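Local coordinates for protein phenylalanyl-tRNA synthetase beta chain (Pyrococcus horikoshii, PDB 2CXI) that belongs to the tetrameric enzyme that charges tRNA(Phe) with phenylalanine using ATP, this N-terminal fragment of the beta subunit including the amino acid-editing domain, at residues A[222-225]-A[226-230]. Numbering follows the deposited sequence.
Sequences GRVT and TDTKN
Thr225 and Thr228 face each other across the type I beta turn that they begin and end, in the loop between strands 216-217 and 231-237 of the B3/4 domain. The main-chain bond of the turn runs from Thr228 N to Thr225 O at 3.0 Å. The side chain of Thr228 reinforces this closure from the fourth position. Its CB packs 3.2 Å from Thr225 O, and there the side chain divides. OG1 lies beside its own backbone N and anti to the carbonyl carbon (chi1 -65°), which brings it over to accept the amide of Thr225: N to OG1 is 3.0 Å, and the bond is nearly straight at 169°. The same OG1 is also hydrogen-bonded to OD2 of Asp146, at the end of strand 140-146, tying the turn to the sheet. The other branch, CG2, meets CG1 of Val224 at 4.1 Å, the two side chains crossing roughly at right angles. Val224 in turn rests on Leu119 of helix 116-133. A valine in place of Thr228 would probably leave the Thr225 amide and the Asp146 carboxylate without their shared hydroxyl partner, weakening the link between turn and strand. At the start of the turn Thr225 adds an ST turn, its side-chain oxygen reaching forward to the amide two residues on. Lys149 touches the same side chain from a neighbouring loop. The placement of OG1 between the backbone N and the carbonyl carbon of Thr225 turns it toward the amide of Asp227. The resulting bond, from Asp227 N to Thr225 OG1, spans 3.0 Å but is bent to 141°, and CB of Asp227 lies 3.5 Å from that OG1.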
loop_
_atom_site.group_PDB
_atom_site.type_symbol
_atom_site.label_atom_id
_atom_site.label_comp_id
_atom_site.label_asym_id
_atom_site.label_seq_id
_atom_site.Cartn_x
_atom_site.Cartn_y
_atom_site.Cartn_z
ATOM N N GLY A 222 19.651 -1.097 -11.866
ATOM C CA GLY A 222 20.114 -2.147 -10.957
ATOM C C GLY A 222 21.493 -2.718 -11.232
ATOM O O GLY A 222 21.762 -3.898 -10.924
ATOM N N ARG A 223 22.396 -1.908 -11.794
ATOM C CA ARG A 223 23.766 -2.399 -12.067
ATOM C C ARG A 223 24.541 -2.807 -10.821
ATOM O O ARG A 223 24.540 -2.099 -9.811
ATOM C CB ARG A 223 24.546 -1.356 -12.878
ATOM C CG ARG A 223 23.925 -1.155 -14.249
ATOM C CD ARG A 223 24.263 -2.253 -15.258
ATOM N NE ARG A 223 25.705 -2.465 -15.449
ATOM C CZ ARG A 223 26.489 -1.686 -16.183
ATOM N NH1 ARG A 223 26.005 -0.620 -16.793
ATOM N NH2 ARG A 223 27.775 -1.985 -16.310
ATOM N N VAL A 224 25.146 -3.993 -10.866
ATOM C CA VAL A 224 25.991 -4.489 -9.783
ATOM C C VAL A 224 27.435 -3.983 -9.959
ATOM O O VAL A 224 28.035 -4.117 -11.022
ATOM C CB VAL A 224 26.029 -6.046 -9.727
ATOM C CG1 VAL A 224 26.861 -6.539 -8.545
ATOM C CG2 VAL A 224 24.605 -6.651 -9.643
ATOM N N THR A 225 27.982 -3.416 -8.896
ATOM C CA THR A 225 29.390 -2.980 -8.895
ATOM C C THR A 225 30.056 -3.577 -7.656
ATOM O O THR A 225 29.390 -4.235 -6.847
ATOM C CB THR A 225 29.509 -1.416 -8.864
ATOM O OG1 THR A 225 29.093 -0.939 -7.583
ATOM C CG2 THR A 225 28.558 -0.701 -9.882
ATOM N N THR A 226 31.359 -3.338 -7.460
ATOM C CA THR A 226 31.969 -3.742 -6.179
ATOM C C THR A 226 31.424 -2.944 -4.968
ATOM O O THR A 226 31.683 -3.331 -3.831
ATOM C CB THR A 226 33.524 -3.624 -6.217
ATOM O OG1 THR A 226 33.859 -2.275 -6.542
ATOM C CG2 THR A 226 34.110 -4.457 -7.368
ATOM N N ASP A 227 30.684 -1.846 -5.194
ATOM C CA ASP A 227 29.994 -1.129 -4.094
ATOM C C ASP A 227 28.648 -1.742 -3.705
ATOM O O ASP A 227 28.068 -1.412 -2.652
ATOM C CB ASP A 227 29.790 0.335 -4.437
ATOM C CG ASP A 227 31.106 1.092 -4.516
ATOM O OD1 ASP A 227 32.006 0.824 -3.699
ATOM O OD2 ASP A 227 31.338 1.946 -5.395
ATOM N N THR A 228 28.165 -2.656 -4.547
ATOM C CA THR A 228 26.913 -3.381 -4.248
ATOM C C THR A 228 27.005 -4.241 -2.976
ATOM O O THR A 228 27.921 -5.047 -2.803
ATOM C CB THR A 228 26.470 -4.216 -5.472
ATOM O OG1 THR A 228 26.136 -3.316 -6.539
ATOM C CG2 THR A 228 25.150 -4.987 -5.159
ATOM N N LYS A 229 26.056 -4.026 -2.075
ATOM C CA LYS A 229 25.934 -4.789 -0.825
ATOM C C LYS A 229 24.794 -5.820 -0.818
ATOM O O LYS A 229 24.903 -6.878 -0.180
ATOM C CB LYS A 229 25.747 -3.813 0.353
ATOM C CG LYS A 229 26.999 -2.958 0.637
ATOM C CD LYS A 229 26.763 -2.102 1.908
ATOM C CE LYS A 229 27.901 -1.094 2.104
ATOM N NZ LYS A 229 27.757 0.062 1.129
ATOM N N ASN A 230 23.692 -5.500 -1.515
ATOM C CA ASN A 230 22.470 -6.312 -1.481
ATOM C C ASN A 230 22.104 -6.646 -2.908
ATOM O O ASN A 230 21.921 -5.751 -3.718
ATOM C CB ASN A 230 21.308 -5.530 -0.828
ATOM C CG ASN A 230 21.648 -5.062 0.582
ATOM O OD1 ASN A 230 22.029 -5.863 1.429
ATOM N ND2 ASN A 230 21.548 -3.748 0.822
#